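Local coordinates for protein alpha-galactosidase (Thermus thermophilus, PDB 6LCJ) that probably hydrolyses terminal alpha-galactosyl units of galactosides, as a thermostable, hexameric glycosidase of family GH36, at residues Gly44-Gly49 with Ser91-Leu96; Ala85-Gly90 with Arg114-Glu119. One frame throughout, in Å; residues are numbered along the deposited sequence.

Contact 1: residues Gly44-Gly49 with Ser91-Leu96; sequences GFFRHG and SGVGAL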
loop_
_atom_site.group_PDB
_atom_site.type_symbol
_atom_site.label_atom_id
_atom_site.label_comp_id
_atom_site.label_asym_id
_atom_site.label_seq_id
_atom_site.Cartn_x
_atom_site.Cartn_y
_atom_site.Cartn_z
ATOM N N GLY E 44 -33.467 15.748 -1.517
ATOM C CA GLY E 44 -32.666 16.049 -2.687
ATOM C C GLY E 44 -31.811 17.280 -2.483
ATOM O O GLY E 44 -32.176 18.212 -1.762
ATOM N N PHE E 45 -30.653 17.269 -3.135
ATOM C CA PHE E 45 -29.767 18.423 -3.224
ATOM C C PHE E 45 -29.676 18.843 -4.685
ATOM O O PHE E 45 -29.463 18.000 -5.567
ATOM C CB PHE E 45 -28.375 18.101 -2.663
ATOM C CG PHE E 45 -27.296 19.150 -3.000
ATOM C CD1 PHE E 45 -27.446 20.481 -2.624
ATOM C CD2 PHE E 45 -26.130 18.784 -3.667
ATOM C CE1 PHE E 45 -26.457 21.429 -2.914
ATOM C CE2 PHE E 45 -25.131 19.731 -3.957
ATOM C CZ PHE E 45 -25.297 21.048 -3.586
ATOM N N PHE E 46 -29.860 20.136 -4.948
ATOM C CA PHE E 46 -29.686 20.636 -6.305
ATOM C C PHE E 46 -28.196 20.864 -6.565
ATOM O O PHE E 46 -27.566 21.766 -5.983
ATOM C CB PHE E 46 -30.478 21.912 -6.547
ATOM C CG PHE E 46 -30.273 22.469 -7.927
ATOM C CD1 PHE E 46 -30.691 21.758 -9.035
ATOM C CD2 PHE E 46 -29.627 23.682 -8.121
ATOM C CE1 PHE E 46 -30.489 22.257 -10.319
ATOM C CE2 PHE E 46 -29.436 24.189 -9.392
ATOM C CZ PHE E 46 -29.869 23.475 -10.493
ATOM N N ARG E 47 -27.641 20.057 -7.452
ATOM C CA ARG E 47 -26.220 20.060 -7.738
ATOM C C ARG E 47 -26.027 20.854 -9.022
ATOM O O ARG E 47 -26.281 20.347 -10.117
ATOM C CB ARG E 47 -25.717 18.625 -7.852
ATOM C CG ARG E 47 -24.207 18.490 -7.833
ATOM C CD ARG E 47 -23.623 18.529 -9.233
ATOM N NE ARG E 47 -22.175 18.388 -9.183
ATOM C CZ ARG E 47 -21.369 18.582 -10.219
ATOM N NH1 ARG E 47 -21.872 18.925 -11.395
ATOM N NH2 ARG E 47 -20.054 18.429 -10.081
ATOM N N HIS E 48 -25.599 22.110 -8.892
ATOM C CA HIS E 48 -25.359 22.962 -10.056
ATOM C C HIS E 48 -23.886 22.915 -10.478
ATOM O O HIS E 48 -23.008 23.433 -9.778
ATOM C CB HIS E 48 -25.776 24.398 -9.790
ATOM C CG HIS E 48 -25.713 25.230 -11.026
ATOM N ND1 HIS E 48 -24.807 26.255 -11.194
ATOM C CD2 HIS E 48 -26.370 25.108 -12.205
ATOM C CE1 HIS E 48 -24.941 26.758 -12.408
ATOM N NE2 HIS E 48 -25.885 26.082 -13.042
ATOM N N GLY E 49 -23.621 22.328 -11.641
ATOM C CA GLY E 49 -22.266 22.280 -12.162
ATOM C C GLY E 49 -21.750 23.640 -12.613
ATOM O O GLY E 49 -22.489 24.612 -12.797
ATOM N N SER E 91 -21.789 24.744 -7.896
ATOM C CA SER E 91 -21.267 26.065 -8.220
ATOM C C SER E 91 -22.346 27.132 -8.087
ATOM O O SER E 91 -23.419 27.023 -8.695
ATOM C CB SER E 91 -20.691 26.104 -9.631
ATOM O OG SER E 91 -20.581 27.458 -10.055
ATOM N N GLY E 92 -22.045 28.171 -7.307
ATOM C CA GLY E 92 -22.847 29.376 -7.274
ATOM C C GLY E 92 -24.159 29.258 -6.529
ATOM O O GLY E 92 -24.471 30.125 -5.707
ATOM N N VAL E 93 -24.941 28.204 -6.793
ATOM C CA VAL E 93 -26.250 28.041 -6.171
ATOM C C VAL E 93 -26.469 26.576 -5.794
ATOM O O VAL E 93 -25.973 25.657 -6.449
ATOM C CB VAL E 93 -27.388 28.549 -7.092
ATOM C CG1 VAL E 93 -27.312 27.867 -8.443
ATOM C CG2 VAL E 93 -28.783 28.331 -6.449
ATOM N N GLY E 94 -27.213 26.370 -4.709
ATOM C CA GLY E 94 -27.630 25.046 -4.312
ATOM C C GLY E 94 -29.030 25.111 -3.740
ATOM O O GLY E 94 -29.570 26.195 -3.483
ATOM N N ALA E 95 -29.622 23.936 -3.563
ATOM C CA ALA E 95 -30.952 23.896 -2.983
ATOM C C ALA E 95 -31.193 22.531 -2.368
ATOM O O ALA E 95 -30.645 21.521 -2.818
ATOM C CB ALA E 95 -32.041 24.222 -4.016
ATOM N N LEU E 96 -32.008 22.526 -1.321
ATOM C CA LEU E 96 -32.463 21.313 -0.663
ATOM C C LEU E 96 -33.966 21.187 -0.864
ATOM O O LEU E 96 -34.690 22.186 -0.926
ATOM C CB LEU E 96 -32.113 21.326 0.833
ATOM C CG LEU E 96 -30.618 21.222 1.173
ATOM C CD1 LEU E 96 -30.362 21.369 2.666
ATOM C CD2 LEU E 96 -30.034 19.907 0.657
HETATM O O HOH W 1 -25.266 23.138 -6.230
#
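Two neighbouring antiparallel strands of the N-terminal beta-sandwich domain, 44-48 and 93-97, meet here, and His48 ties the start of the second to the end of the first. Its CG lies anti to the backbone N (chi1 -172°), which carries the ring to the turn at Ser91-Val93. There ND1 donates to Ser91 O at 3.0 Å, with the acceptor only 7° out of the ring plane. Ser91 O also takes the N-H of Val93 at 2.7 Å, so two donors grip this buried carbonyl. The backbone returns the link: Ser91 N reaches His48 O at 2.6 Å, nearly along the C=O axis. The Val93 side chain crosses that of His48 obliquely, CG1 lying 4.0 Å from His48 CG, while His48 NE2 is hydrogen-bonded to Arg390 NE. An alanine here, lacking both ring nitrogens, removes one of the two grips on Ser91 O and the bond to Arg390, and would probably loosen the turn. Along the strands, Phe46 N binds Ala95 O at 2.7 Å, and farther on a water bridges the two strands, donating to Phe46 O and Val93 O and accepting from His48 N. Phe46 CB rests 3.8 Å from Ala95 CB on the side facing helix 140-149, with Phe144 edge-to-face to the Phe46 ring; Phe45 and Leu96 share the opposite face, with Leu96 CD2 4.1 Å from Phe45 CB, and both touch Leu122 of the other sheet.

Contact 2: residues Ala85-Gly90 with Arg114-Glu119; sequences AGAWWG and RVLGRE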
loop_
_atom_site.group_PDB
_atom_site.type_symbol
_atom_site.label_atom_id
_atom_site.label_comp_id
_atom_site.label_asym_id
_atom_site.label_seq_id
_atom_site.Cartn_x
_atom_site.Cartn_y
_atom_site.Cartn_z
ATOM N N ALA E 85 -13.824 16.233 -4.754
ATOM C CA ALA E 85 -14.308 16.275 -3.378
ATOM C C ALA E 85 -15.218 15.090 -3.074
ATOM O O ALA E 85 -15.954 14.612 -3.944
ATOM C CB ALA E 85 -15.054 17.584 -3.116
ATOM N N GLY E 86 -15.157 14.619 -1.823
ATOM C CA GLY E 86 -15.993 13.506 -1.396
ATOM C C GLY E 86 -17.407 13.891 -1.021
ATOM O O GLY E 86 -18.291 13.030 -1.015
ATOM N N ALA E 87 -17.642 15.159 -0.700
ATOM C CA ALA E 87 -18.977 15.649 -0.412
ATOM C C ALA E 87 -19.575 16.251 -1.680
ATOM O O ALA E 87 -18.944 16.300 -2.732
ATOM C CB ALA E 87 -18.936 16.645 0.746
ATOM N N TRP E 88 -20.822 16.693 -1.592
ATOM C CA TRP E 88 -21.553 17.192 -2.752
ATOM C C TRP E 88 -21.425 18.709 -2.809
ATOM O O TRP E 88 -22.040 19.417 -2.002
ATOM C CB TRP E 88 -23.016 16.787 -2.676
ATOM C CG TRP E 88 -23.298 15.367 -3.080
ATOM C CD1 TRP E 88 -23.587 14.318 -2.251
ATOM C CD2 TRP E 88 -23.343 14.846 -4.416
ATOM N NE1 TRP E 88 -23.805 13.186 -2.985
ATOM C CE2 TRP E 88 -23.669 13.481 -4.318
ATOM C CE3 TRP E 88 -23.146 15.402 -5.680
ATOM C CZ2 TRP E 88 -23.791 12.662 -5.435
ATOM C CZ3 TRP E 88 -23.279 14.589 -6.789
ATOM C CH2 TRP E 88 -23.592 13.234 -6.658
ATOM N N TRP E 89 -20.641 19.201 -3.768
ATOM C CA TRP E 89 -20.425 20.628 -3.967
ATOM C C TRP E 89 -21.013 21.063 -5.304
ATOM O O TRP E 89 -20.814 20.404 -6.320
ATOM C CB TRP E 89 -18.934 20.970 -3.948
ATOM C CG TRP E 89 -18.298 21.095 -2.611
ATOM C CD1 TRP E 89 -17.582 20.142 -1.958
ATOM C CD2 TRP E 89 -18.280 22.257 -1.767
ATOM N NE1 TRP E 89 -17.127 20.628 -0.753
ATOM C CE2 TRP E 89 -17.539 21.924 -0.614
ATOM C CE3 TRP E 89 -18.835 23.538 -1.864
ATOM C CZ2 TRP E 89 -17.333 22.819 0.424
ATOM C CZ3 TRP E 89 -18.625 24.430 -0.826
ATOM C CH2 TRP E 89 -17.876 24.067 0.298
ATOM N N GLY E 90 -21.728 22.189 -5.308
ATOM C CA GLY E 90 -22.199 22.799 -6.529
ATOM C C GLY E 90 -21.593 24.184 -6.708
ATOM O O GLY E 90 -20.981 24.743 -5.793
ATOM N N ARG E 114 -19.125 28.576 -4.127
ATOM C CA ARG E 114 -19.560 27.193 -4.214
ATOM C C ARG E 114 -20.542 26.924 -3.082
ATOM O O ARG E 114 -20.572 27.644 -2.085
ATOM C CB ARG E 114 -18.383 26.236 -4.134
ATOM C CG ARG E 114 -17.371 26.393 -5.248
ATOM C CD ARG E 114 -16.286 25.398 -5.025
ATOM N NE ARG E 114 -15.191 25.442 -5.981
ATOM C CZ ARG E 114 -14.003 25.987 -5.737
ATOM N NH1 ARG E 114 -13.754 26.587 -4.573
ATOM N NH2 ARG E 114 -13.068 25.946 -6.670
ATOM N N VAL E 115 -21.364 25.888 -3.239
ATOM C CA VAL E 115 -22.395 25.574 -2.252
ATOM C C VAL E 115 -22.372 24.083 -1.959
ATOM O O VAL E 115 -22.489 23.262 -2.877
ATOM C CB VAL E 115 -23.799 26.013 -2.703
ATOM C CG1 VAL E 115 -24.834 25.541 -1.700
ATOM C CG2 VAL E 115 -23.848 27.524 -2.844
ATOM N N LEU E 116 -22.227 23.739 -0.678
ATOM C CA LEU E 116 -22.185 22.361 -0.215
ATOM C C LEU E 116 -23.564 21.962 0.293
ATOM O O LEU E 116 -24.210 22.717 1.027
ATOM C CB LEU E 116 -21.133 22.199 0.878
ATOM C CG LEU E 116 -21.078 20.929 1.729
ATOM C CD1 LEU E 116 -20.554 19.756 0.935
ATOM C CD2 LEU E 116 -20.170 21.187 2.908
ATOM N N GLY E 117 -24.029 20.801 -0.138
ATOM C CA GLY E 117 -25.325 20.330 0.283
ATOM C C GLY E 117 -25.211 19.035 1.048
ATOM O O GLY E 117 -24.635 18.070 0.541
ATOM N N ARG E 118 -25.727 19.018 2.274
ATOM C CA ARG E 118 -25.885 17.815 3.075
ATOM C C ARG E 118 -27.370 17.627 3.362
ATOM O O ARG E 118 -28.197 18.466 3.004
ATOM C CB ARG E 118 -25.060 17.915 4.366
ATOM C CG ARG E 118 -23.616 18.354 4.128
ATOM C CD ARG E 118 -22.765 18.336 5.397
ATOM N NE ARG E 118 -22.723 16.994 5.968
ATOM C CZ ARG E 118 -23.393 16.635 7.056
ATOM N NH1 ARG E 118 -24.138 17.533 7.697
ATOM N NH2 ARG E 118 -23.322 15.388 7.498
ATOM N N GLU E 119 -27.727 16.508 4.001
ATOM C CA GLU E 119 -29.131 16.307 4.370
ATOM C C GLU E 119 -29.618 17.399 5.318
ATOM O O GLU E 119 -30.807 17.734 5.330
ATOM C CB GLU E 119 -29.319 14.927 5.011
ATOM C CG GLU E 119 -30.707 14.672 5.637
ATOM C CD GLU E 119 -30.740 14.834 7.173
ATOM O OE1 GLU E 119 -31.810 15.220 7.710
ATOM O OE2 GLU E 119 -29.708 14.576 7.840
#
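Val115 O is gripped by one hydrogen bond from the 85-90 segment, the N-H of Gly90 reaching it in the carbonyl plane at 2.8 Å and almost straight (173°), and is supplemented by a weak CA-H···O contact from Trp89 CA at 3.5 Å. Val115 N answers Gly90 O at 2.8 Å, arriving above the carbonyl plane; the two reciprocal bonds make Gly90 and Val115 a hydrogen-bonded antiparallel pair. Two residues on, Gly117 N meets Trp88 O at 3.1 Å, nearly along the C=O axis. These bonds add strand 89-91 to the edge of the six-stranded antiparallel sheet of the beta-sandwich, beside strand 113-117. Between them, Trp89 and Leu116 form a non-hydrogen-bonded pair whose side chains share a face. Leu116 CB stands over the six-membered ring of Trp89, 3.6 Å from its centroid and 3° off the ring normal, a CH-pi contact. Leu116 CG lies anti to the backbone N, which lets CD1 run on to Ala87 CB at 3.5 Å and close against Trp88 O. The Arg114 side chain crosses that of Trp89 at about a right angle, its CB 3.6 Å from Trp89 CE3. Its guanidinium leads away to salt bridges with Glu315 and Asp79, and Phe81 of helix 80-84 meets the Trp89 ring edge-to-face. Glu258 of a second subunit packs on Trp89 and Leu116, bringing the hexamer interface to this face.

Of the strands in these contacts, 44-48 comes first, and contact 1 closes its loop when 91-96 arrives after 41 intervening residues. Segment 85-90 comes immediately before that arrival, and contact 2 closes its own loop only at 114-119, so the two loops cross. At Gly92 the chain steps from strand 89-91, on the edge of the six-stranded sheet, to strand 93-97 inside the seven-stranded one; the pairings thus fix one continuous run into both sheets of the sandwich. Between the two contacts the ring of Phe45 packs on Trp88 O, Val115 O and Gly117 CA, while Leu96 CD2 touches Arg118 O, joining the two sheets across the sandwich interior.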